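Local coordinates for protein nicastrin (Dictyostelium purpureum, PDB 4R12) that probably serves as an essential, putatively substrate-recruiting subunit of gamma-secretase, the complex that cleaves membrane proteins such as Notch receptors within the membrane, at residues 185-189 against 190-194; 241-244 against 245-249; 452-455 against 456-460; 555-558 against 559-562. All blocks are in the same frame, centred on the assembly; numbering follows the deposited sequence.

Contact 1. Residues 185-189 against 190-194; sequences TCLRR and GFCEP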
loop_
_atom_site.group_PDB
_atom_site.type_symbol
_atom_site.label_atom_id
_atom_site.label_comp_id
_atom_site.label_asym_id
_atom_site.label_seq_id
_atom_site.Cartn_x
_atom_site.Cartn_y
_atom_site.Cartn_z
ATOM N N THR A 185 -14.424 -1.337 21.515
ATOM C CA THR A 185 -13.810 -1.875 22.719
ATOM C C THR A 185 -12.319 -1.570 22.846
ATOM O O THR A 185 -11.875 -1.097 23.891
ATOM C CB THR A 185 -14.005 -3.398 22.783
ATOM O OG1 THR A 185 -15.405 -3.703 22.714
ATOM C CG2 THR A 185 -13.420 -3.964 24.074
ATOM N N CYS A 186 -11.536 -1.845 21.800
ATOM C CA CYS A 186 -10.105 -1.639 21.914
ATOM C C CYS A 186 -9.778 -0.145 21.939
ATOM O O CYS A 186 -8.841 0.263 22.621
ATOM C CB CYS A 186 -9.338 -2.365 20.791
ATOM S SG CYS A 186 -9.548 -1.703 19.132
ATOM N N LEU A 187 -10.547 0.678 21.231
ATOM C CA LEU A 187 -10.295 2.121 21.295
ATOM C C LEU A 187 -10.542 2.679 22.699
ATOM O O LEU A 187 -9.732 3.447 23.209
ATOM C CB LEU A 187 -11.144 2.885 20.282
ATOM C CG LEU A 187 -10.706 2.891 18.808
ATOM C CD1 LEU A 187 -11.682 3.727 18.004
ATOM C CD2 LEU A 187 -9.271 3.413 18.608
ATOM N N ARG A 188 -11.651 2.285 23.317
ATOM C CA ARG A 188 -11.984 2.723 24.675
ATOM C C ARG A 188 -10.858 2.413 25.663
ATOM O O ARG A 188 -10.550 3.220 26.548
ATOM C CB ARG A 188 -13.297 2.063 25.140
ATOM C CG ARG A 188 -13.738 2.471 26.543
ATOM C CD ARG A 188 -15.073 1.852 26.936
ATOM N NE ARG A 188 -15.050 0.392 26.914
ATOM C CZ ARG A 188 -15.852 -0.350 26.155
ATOM N NH1 ARG A 188 -16.738 0.240 25.364
ATOM N NH2 ARG A 188 -15.775 -1.674 26.184
ATOM N N ARG A 189 -10.226 1.254 25.500
ATOM C CA ARG A 189 -9.164 0.835 26.421
ATOM C C ARG A 189 -7.783 1.331 26.018
ATOM O O ARG A 189 -6.816 1.161 26.760
ATOM C CB ARG A 189 -9.142 -0.686 26.536
ATOM C CG ARG A 189 -10.461 -1.257 27.020
ATOM C CD ARG A 189 -10.378 -2.750 27.271
ATOM N NE ARG A 189 -11.705 -3.312 27.516
ATOM C CZ ARG A 189 -11.925 -4.476 28.118
ATOM N NH1 ARG A 189 -10.900 -5.203 28.549
ATOM N NH2 ARG A 189 -13.170 -4.906 28.299
ATOM N N GLY A 190 -7.686 1.945 24.845
ATOM C CA GLY A 190 -6.412 2.443 24.359
ATOM C C GLY A 190 -5.486 1.325 23.910
ATOM O O GLY A 190 -4.268 1.445 24.007
ATOM N N PHE A 191 -6.074 0.241 23.409
ATOM C CA PHE A 191 -5.330 -0.946 22.994
ATOM C C PHE A 191 -5.223 -1.066 21.474
ATOM O O PHE A 191 -4.806 -2.103 20.972
ATOM C CB PHE A 191 -5.991 -2.225 23.534
ATOM C CG PHE A 191 -5.891 -2.391 25.027
ATOM C CD1 PHE A 191 -4.955 -1.681 25.758
ATOM C CD2 PHE A 191 -6.729 -3.270 25.691
ATOM C CE1 PHE A 191 -4.865 -1.836 27.133
ATOM C CE2 PHE A 191 -6.644 -3.431 27.062
ATOM C CZ PHE A 191 -5.709 -2.715 27.781
ATOM N N CYS A 192 -5.609 -0.021 20.749
ATOM C CA CYS A 192 -5.521 -0.046 19.294
ATOM C C CYS A 192 -5.500 1.371 18.726
ATOM O O CYS A 192 -5.758 2.333 19.446
ATOM C CB CYS A 192 -6.686 -0.845 18.696
ATOM S SG CYS A 192 -8.281 -0.086 18.935
ATOM N N GLU A 193 -5.173 1.497 17.440
ATOM C CA GLU A 193 -5.141 2.796 16.765
ATOM C C GLU A 193 -5.762 2.681 15.376
ATOM O O GLU A 193 -5.716 1.612 14.766
ATOM C CB GLU A 193 -3.704 3.326 16.643
ATOM C CG GLU A 193 -2.905 3.351 17.936
ATOM C CD GLU A 193 -3.389 4.420 18.909
ATOM O OE1 GLU A 193 -4.242 5.249 18.520
ATOM O OE2 GLU A 193 -2.911 4.433 20.067
ATOM N N PRO A 194 -6.358 3.776 14.880
ATOM C CA PRO A 194 -6.932 3.772 13.532
ATOM C C PRO A 194 -5.901 3.401 12.473
ATOM O O PRO A 194 -4.756 3.837 12.557
ATOM C CB PRO A 194 -7.407 5.215 13.345
ATOM C CG PRO A 194 -7.674 5.698 14.741
ATOM C CD PRO A 194 -6.582 5.060 15.564
#

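Contact 2. Residues 241-244 against 245-249; sequences TVTL and LSVIK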
loop_
_atom_site.group_PDB
_atom_site.type_symbol
_atom_site.label_atom_id
_atom_site.label_comp_id
_atom_site.label_asym_id
_atom_site.label_seq_id
_atom_site.Cartn_x
_atom_site.Cartn_y
_atom_site.Cartn_z
ATOM N N THR A 241 3.664 2.988 -8.320
ATOM C CA THR A 241 4.397 3.980 -7.532
ATOM C C THR A 241 5.767 4.296 -8.152
ATOM O O THR A 241 6.144 5.463 -8.288
ATOM C CB THR A 241 4.578 3.509 -6.083
ATOM O OG1 THR A 241 3.286 3.245 -5.517
ATOM C CG2 THR A 241 5.299 4.581 -5.259
ATOM N N VAL A 242 6.501 3.257 -8.540
ATOM C CA VAL A 242 7.783 3.440 -9.225
ATOM C C VAL A 242 7.602 4.201 -10.532
ATOM O O VAL A 242 8.386 5.115 -10.882
ATOM C CB VAL A 242 8.445 2.076 -9.519
ATOM C CG1 VAL A 242 9.651 2.240 -10.432
ATOM C CG2 VAL A 242 8.859 1.405 -8.217
ATOM N N THR A 243 6.569 3.804 -11.265
ATOM C CA THR A 243 6.237 4.429 -12.541
ATOM C C THR A 243 6.029 5.924 -12.385
ATOM O O THR A 243 6.682 6.726 -13.063
ATOM C CB THR A 243 4.959 3.807 -13.151
ATOM O OG1 THR A 243 5.176 2.417 -13.425
ATOM C CG2 THR A 243 4.588 4.529 -14.459
ATOM N N LEU A 244 5.124 6.312 -11.487
ATOM C CA LEU A 244 4.791 7.735 -11.355
ATOM C C LEU A 244 5.963 8.562 -10.817
ATOM O O LEU A 244 6.202 9.682 -11.287
ATOM C CB LEU A 244 3.568 7.924 -10.467
ATOM C CG LEU A 244 3.029 9.356 -10.486
ATOM C CD1 LEU A 244 2.778 9.810 -11.939
ATOM C CD2 LEU A 244 1.736 9.437 -9.667
ATOM N N LEU A 245 6.713 8.028 -9.858
ATOM C CA LEU A 245 7.922 8.734 -9.429
ATOM C C LEU A 245 8.916 8.876 -10.588
ATOM O O LEU A 245 9.576 9.914 -10.709
ATOM C CB LEU A 245 8.599 8.036 -8.227
ATOM C CG LEU A 245 7.817 8.160 -6.911
ATOM C CD1 LEU A 245 8.361 7.174 -5.862
ATOM C CD2 LEU A 245 7.893 9.595 -6.366
ATOM N N SER A 246 9.014 7.855 -11.439
ATOM C CA SER A 246 9.958 7.894 -12.560
ATOM C C SER A 246 9.464 8.852 -13.662
ATOM O O SER A 246 10.263 9.524 -14.324
ATOM C CB SER A 246 10.191 6.489 -13.122
ATOM O OG SER A 246 10.708 5.633 -12.104
ATOM N N VAL A 247 8.150 8.923 -13.833
ATOM C CA VAL A 247 7.528 9.926 -14.689
ATOM C C VAL A 247 7.871 11.339 -14.200
ATOM O O VAL A 247 8.260 12.205 -14.977
ATOM C CB VAL A 247 5.988 9.743 -14.729
ATOM C CG1 VAL A 247 5.294 11.012 -15.237
ATOM C CG2 VAL A 247 5.611 8.540 -15.607
ATOM N N ILE A 248 7.716 11.560 -12.898
ATOM C CA ILE A 248 8.000 12.855 -12.273
ATOM C C ILE A 248 9.489 13.196 -12.431
ATOM O O ILE A 248 9.856 14.307 -12.843
ATOM C CB ILE A 248 7.578 12.841 -10.787
ATOM C CG1 ILE A 248 6.049 12.755 -10.697
ATOM C CG2 ILE A 248 8.057 14.092 -10.070
ATOM C CD1 ILE A 248 5.514 12.452 -9.334
ATOM N N LYS A 249 10.356 12.226 -12.172
ATOM C CA LYS A 249 11.779 12.469 -12.375
ATOM C C LYS A 249 12.085 12.825 -13.840
ATOM O O LYS A 249 12.915 13.701 -14.124
ATOM C CB LYS A 249 12.601 11.252 -11.947
ATOM C CG LYS A 249 14.118 11.448 -12.109
ATOM C CD LYS A 249 14.698 12.360 -11.009
ATOM C CE LYS A 249 16.233 12.466 -11.135
ATOM N NZ LYS A 249 16.790 13.484 -10.205
#

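Contact 3. Residues 452-455 against 456-460; sequences KNFI and NILYP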
loop_
_atom_site.group_PDB
_atom_site.type_symbol
_atom_site.label_atom_id
_atom_site.label_comp_id
_atom_site.label_asym_id
_atom_site.label_seq_id
_atom_site.Cartn_x
_atom_site.Cartn_y
_atom_site.Cartn_z
ATOM N N LYS A 452 16.581 6.709 -17.051
ATOM C CA LYS A 452 16.778 5.272 -16.892
ATOM C C LYS A 452 17.617 4.958 -15.666
ATOM O O LYS A 452 17.403 3.942 -15.033
ATOM C CB LYS A 452 17.423 4.673 -18.141
ATOM C CG LYS A 452 16.464 4.608 -19.335
ATOM C CD LYS A 452 17.118 3.951 -20.547
ATOM C CE LYS A 452 16.142 3.911 -21.733
ATOM N NZ LYS A 452 16.775 3.335 -22.940
ATOM N N ASN A 453 18.566 5.831 -15.333
ATOM C CA ASN A 453 19.387 5.603 -14.139
ATOM C C ASN A 453 18.488 5.552 -12.902
ATOM O O ASN A 453 18.610 4.664 -12.059
ATOM C CB ASN A 453 20.456 6.695 -13.980
ATOM C CG ASN A 453 21.405 6.421 -12.804
ATOM O OD1 ASN A 453 22.351 5.638 -12.927
ATOM N ND2 ASN A 453 21.150 7.062 -11.670
ATOM N N PHE A 454 17.571 6.506 -12.808
ATOM C CA PHE A 454 16.616 6.567 -11.706
ATOM C C PHE A 454 15.660 5.351 -11.681
ATOM O O PHE A 454 15.430 4.741 -10.619
ATOM C CB PHE A 454 15.823 7.875 -11.806
ATOM C CG PHE A 454 14.808 8.072 -10.720
ATOM C CD1 PHE A 454 15.160 8.689 -9.528
ATOM C CD2 PHE A 454 13.480 7.675 -10.907
ATOM C CE1 PHE A 454 14.217 8.888 -8.533
ATOM C CE2 PHE A 454 12.538 7.871 -9.916
ATOM C CZ PHE A 454 12.899 8.486 -8.729
ATOM N N ILE A 455 15.111 5.004 -12.840
ATOM C CA ILE A 455 14.228 3.829 -12.969
ATOM C C ILE A 455 14.938 2.565 -12.459
ATOM O O ILE A 455 14.390 1.797 -11.654
ATOM C CB ILE A 455 13.763 3.624 -14.469
ATOM C CG1 ILE A 455 12.792 4.738 -14.895
ATOM C CG2 ILE A 455 13.112 2.254 -14.666
ATOM C CD1 ILE A 455 12.566 4.842 -16.433
ATOM N N ASN A 456 16.176 2.377 -12.886
ATOM C CA ASN A 456 16.915 1.159 -12.555
ATOM C C ASN A 456 17.287 1.051 -11.076
ATOM O O ASN A 456 17.538 -0.043 -10.568
ATOM C CB ASN A 456 18.174 1.060 -13.414
ATOM C CG ASN A 456 17.858 0.863 -14.883
ATOM O OD1 ASN A 456 16.760 0.432 -15.237
ATOM N ND2 ASN A 456 18.818 1.184 -15.747
ATOM N N ILE A 457 17.329 2.178 -10.389
ATOM C CA ILE A 457 17.533 2.164 -8.941
ATOM C C ILE A 457 16.210 1.952 -8.202
ATOM O O ILE A 457 16.108 1.095 -7.302
ATOM C CB ILE A 457 18.178 3.478 -8.454
ATOM C CG1 ILE A 457 19.646 3.542 -8.894
ATOM C CG2 ILE A 457 18.086 3.595 -6.921
ATOM C CD1 ILE A 457 20.223 4.932 -8.751
ATOM N N LEU A 458 15.192 2.714 -8.594
ATOM C CA LEU A 458 13.940 2.730 -7.835
ATOM C C LEU A 458 13.128 1.443 -7.986
ATOM O O LEU A 458 12.492 0.995 -7.029
ATOM C CB LEU A 458 13.076 3.921 -8.244
ATOM C CG LEU A 458 11.858 4.111 -7.329
ATOM C CD1 LEU A 458 12.291 4.403 -5.928
ATOM C CD2 LEU A 458 10.962 5.238 -7.826
ATOM N N TYR A 459 13.140 0.846 -9.176
ATOM C CA TYR A 459 12.301 -0.329 -9.420
ATOM C C TYR A 459 12.643 -1.503 -8.473
ATOM O O TYR A 459 11.763 -1.970 -7.732
ATOM C CB TYR A 459 12.401 -0.745 -10.889
ATOM C CG TYR A 459 11.608 -1.973 -11.230
ATOM C CD1 TYR A 459 10.218 -1.966 -11.164
ATOM C CD2 TYR A 459 12.240 -3.133 -11.634
ATOM C CE1 TYR A 459 9.471 -3.109 -11.498
ATOM C CE2 TYR A 459 11.507 -4.274 -11.967
ATOM C CZ TYR A 459 10.127 -4.248 -11.897
ATOM O OH TYR A 459 9.415 -5.387 -12.228
ATOM N N PRO A 460 13.914 -1.956 -8.446
ATOM C CA PRO A 460 14.223 -2.987 -7.444
ATOM C C PRO A 460 14.090 -2.487 -6.009
ATOM O O PRO A 460 13.781 -3.296 -5.125
ATOM C CB PRO A 460 15.689 -3.366 -7.736
ATOM C CG PRO A 460 16.180 -2.436 -8.748
ATOM C CD PRO A 460 15.112 -1.506 -9.185
#

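Contact 4. Residues 555-558 against 559-562; sequences FDTS and KNVW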
loop_
_atom_site.group_PDB
_atom_site.type_symbol
_atom_site.label_atom_id
_atom_site.label_comp_id
_atom_site.label_asym_id
_atom_site.label_seq_id
_atom_site.Cartn_x
_atom_site.Cartn_y
_atom_site.Cartn_z
ATOM N N PHE A 555 -11.004 12.589 17.650
ATOM C CA PHE A 555 -10.175 12.469 18.838
ATOM C C PHE A 555 -10.719 13.315 19.979
ATOM O O PHE A 555 -10.807 14.537 19.879
ATOM C CB PHE A 555 -8.726 12.855 18.554
ATOM C CG PHE A 555 -7.800 12.554 19.696
ATOM C CD1 PHE A 555 -7.334 11.263 19.903
ATOM C CD2 PHE A 555 -7.413 13.554 20.578
ATOM C CE1 PHE A 555 -6.493 10.975 20.962
ATOM C CE2 PHE A 555 -6.572 13.274 21.638
ATOM C CZ PHE A 555 -6.111 11.985 21.831
ATOM N N ASP A 556 -11.084 12.647 21.065
ATOM C CA ASP A 556 -11.553 13.321 22.269
ATOM C C ASP A 556 -10.370 13.691 23.160
ATOM O O ASP A 556 -9.758 12.818 23.772
ATOM C CB ASP A 556 -12.537 12.426 23.030
ATOM C CG ASP A 556 -12.945 13.009 24.374
ATOM O OD1 ASP A 556 -13.060 14.248 24.475
ATOM O OD2 ASP A 556 -13.153 12.228 25.326
ATOM N N THR A 557 -10.047 14.978 23.238
ATOM C CA THR A 557 -8.921 15.417 24.062
ATOM C C THR A 557 -9.248 15.355 25.558
ATOM O O THR A 557 -8.351 15.453 26.397
ATOM C CB THR A 557 -8.482 16.846 23.703
ATOM O OG1 THR A 557 -8.774 17.105 22.324
ATOM C CG2 THR A 557 -6.988 17.017 23.950
ATOM N N SER A 558 -10.530 15.192 25.881
ATOM C CA SER A 558 -10.962 14.995 27.267
ATOM C C SER A 558 -10.464 13.654 27.808
ATOM O O SER A 558 -9.540 13.614 28.624
ATOM C CB SER A 558 -12.489 15.076 27.372
ATOM O OG SER A 558 -12.954 14.659 28.646
ATOM N N LYS A 559 -11.068 12.562 27.341
ATOM C CA LYS A 559 -10.651 11.213 27.732
ATOM C C LYS A 559 -9.321 10.811 27.088
ATOM O O LYS A 559 -8.819 9.708 27.328
ATOM C CB LYS A 559 -11.724 10.185 27.355
ATOM C CG LYS A 559 -12.978 10.183 28.218
ATOM C CD LYS A 559 -14.065 9.329 27.561
ATOM C CE LYS A 559 -13.496 8.002 27.058
ATOM N NZ LYS A 559 -14.399 7.278 26.107
ATOM N N ASN A 560 -8.769 11.706 26.271
ATOM C CA ASN A 560 -7.556 11.452 25.493
ATOM C C ASN A 560 -7.618 10.121 24.742
ATOM O O ASN A 560 -6.753 9.251 24.905
ATOM C CB ASN A 560 -6.321 11.499 26.391
ATOM C CG ASN A 560 -5.088 11.980 25.651
ATOM O OD1 ASN A 560 -4.151 11.217 25.423
ATOM N ND2 ASN A 560 -5.092 13.251 25.252
ATOM N N VAL A 561 -8.644 9.982 23.907
ATOM C CA VAL A 561 -8.935 8.715 23.245
ATOM C C VAL A 561 -9.584 8.935 21.872
ATOM O O VAL A 561 -10.235 9.957 21.640
ATOM C CB VAL A 561 -9.865 7.845 24.131
ATOM C CG1 VAL A 561 -11.276 8.426 24.177
ATOM C CG2 VAL A 561 -9.901 6.429 23.636
ATOM N N TRP A 562 -9.385 7.991 20.956
ATOM C CA TRP A 562 -10.114 7.999 19.695
ATOM C C TRP A 562 -11.565 7.598 19.954
ATOM O O TRP A 562 -11.817 6.715 20.774
ATOM C CB TRP A 562 -9.488 7.039 18.674
ATOM C CG TRP A 562 -8.160 7.461 18.114
ATOM C CD1 TRP A 562 -6.939 6.924 18.418
ATOM C CD2 TRP A 562 -7.915 8.484 17.137
ATOM N NE1 TRP A 562 -5.953 7.554 17.698
ATOM C CE2 TRP A 562 -6.523 8.516 16.906
ATOM C CE3 TRP A 562 -8.734 9.378 16.440
ATOM C CZ2 TRP A 562 -5.933 9.407 16.009
ATOM C CZ3 TRP A 562 -8.148 10.266 15.546
ATOM C CH2 TRP A 562 -6.758 10.277 15.340
#

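Contact 1. Residues 185-189 against 190-194
Cys186 O accepts a nearly straight hydrogen bond from Phe191 N at 2.9 Å. With the bond from Gly190 N to Leu187 O, it closes a Schellman motif at the C-terminal end of helix 183-189. Gly190 has positive phi (73°), which turns the chain out of the helix toward strand 192-203. A CB here would clash with Arg189 O.

A disulfide ties the same turn: Cys186 SG and Cys192 SG are 2.1 Å apart. Both sulfurs sit between their own backbone N and carbonyl carbon, chi1 69° and 67°, which brings them together across the turn. Leu187 CD2 packs 3.7 Å from Cys192 SG.

Arg189 CB sits over one face of the Phe191 ring, offset toward the rim, in a CH-pi contact. The extended chain of Arg189 runs on along the ring as far as CD, and the guanidinium end then leads away. A serine in place of Phe191 would probably leave Arg189 CB and CD without the ring they pack on. Thr573 of strand 572-575 touches both cysteines and Leu187. Arg189 CD reaches Phe191 CE2 at 3.8 Å.

Contact 2. Residues 241-244 against 245-249
The backbone here is regular alpha helix, with hydrogen bonds from N of residue i+4 to O of residue i: Leu245 N to Thr241 O, Ser246 N to Val242 O, Val247 N to Thr243 O and Ile248 N to Leu244 O. The stretch is the middle of helix 234-252, in the large lobe of nicastrin, whose sequence family is related to zinc exopeptidases.

Val242 O is gripped twice. Ser246 N reaches it at 2.9 Å, and Ser246 OG donates to it at 2.7 Å. The two donors come from opposite faces of the carbonyl plane. Ser246 OG lies beside its own backbone N, chi1 -59°, which turns the hydroxyl back along the helix. A buried hydroxyl is thus satisfied within its own helix.

Leu244 and Ile248 are one turn apart and angled across each other, with Leu244 CG 4.1 Å from Ile248 CD1. Ile248 CG1 also rests against Leu244 O. Thr241 and Leu245 run side by side and point the same way, and Thr241 CG2 touches Leu245 CD1 at 4.1 Å.

Different neighbours cover different sides of the helix. Phe267 of strand 262-268 packs on Leu244, Leu245 and Ile248. Leu427, Ile430 and Leu434 of helix 427-441 pack on Thr243. That threonine bonds through OG1 to Phe239 O. Toward Val247, Leu244 brings CD1 to 4.3 Å from CB.

Contact 3. Residues 452-455 against 456-460
Phe454 and Leu458 lie side by side, one turn apart, and point the same way. Leu458 CD2 is 3.7 Å from Phe454 CE2 and only slightly farther from CZ, so a single methyl meets the ring at these two atoms. Phe454 CG stands opposite its backbone N, chi1 -179°, and Leu458 CG does the same. These matching torsions send both side chains off the helix together. Asn453 and Ile457, also one turn apart, cross at a slant, with Asn453 ND2 3.7 Å from Ile457 CD1. Ile457 CG1 also packs on Asn453 O.

Asn456 folds back over the preceding turn. Its CG lies 3.1 Å from Lys452 O, the carbonyl that accepts from Asn456 N at 2.9 Å. Asn456 ND2 is also near this oxygen, but its angle is too poor for a hydrogen bond.

The residues belong to the first turns of helix 452-463. Phe454 O accepts from Leu458 N at 2.9 Å and more weakly from Ile457 N. Ile455 O accepts from Tyr459 N. The series breaks at Pro460, whose nitrogen has no hydrogen to give, and the helix is kinked there. Pro460 CD lies 4.2 Å from Ile455 O.

Before the helix, Asp451 OD1 accepts from Phe454 N. Ser246 and Lys249 of helix 234-252 touch Phe454, and Leu508 of helix 500-512 touches both Phe454 and Leu458. Leu427 of helix 427-441 packs against Ile455 and Tyr459.

Contact 4. Residues 555-558 against 559-562
A tight beta hairpin joins strand 553-556 to strand 561-564, and a G1 beta bulge closes it where Asn560 and Val561 both face Asp556. Asp556 and Val561 form an antiparallel hydrogen-bonded pair: Asp556 N donates to Val561 O at 2.9 Å, and Val561 N donates to Asp556 O at 3.0 Å. Asn560 takes positive phi (49°) at the bulge.

The Asp556 carboxylate takes two N-H groups of the turn. OD2 accepts from Lys559 N at 2.9 Å. OD1 accepts from Ser558 N at 3.0 Å, which makes an Asx turn. Both N-H groups meet the carboxylate from above its plane. With chi1 at 174°, Asp556 CG lies beside the carbonyl carbon, which carries the carboxylate forward over the turn. Without the carboxylate, as with an alanine here, the N-H groups of Ser558 and Lys559 would probably lose these acceptors and the turn would be freer to move. The Lys559 chain packs its CB 3.2 Å from Asp556 OD2, but its charged end lies apart from the carboxylate.

Phe555 and Trp562 are the neighbouring non-hydrogen-bonded pair. They make a T-shaped (edge-to-face) contact, with ring planes 78° apart. Phe555 CD1 stands over the centre of the indole face, 4.0 Å from Trp562 CD2. The far end of the phenyl ring reaches Asn560, its CZ 3.8 Å from Asn560 ND2.

The hairpin is at the surface, but Trp562 is buried. It packs on Phe489 and Leu549, and also on Leu187 of helix 183-189 and Pro194 of strand 192-203.

How the contacts relate
The four contacts follow one another along the chain, and none nests in or crosses another. Contact 1 closes the turn from helix 183-189 into strand 192-203. Contacts 2 and 3 close no loop; each spans successive turns of one helix, 234-252 and 452-463. Although about 200 residues separate them, these helices pack together, with Ser246 OG 3.6 Å from Ile455 CG1 and Leu245 CB 3.7 Å from Leu458 CD2. Contact 4 closes the late hairpin 553-564 and returns to contact 1, where Leu187 CD2 lies 3.6 Å from Trp562 CB. The contacts thus form two pairs. The centres of contacts 1 and 2 are about 37 Å apart.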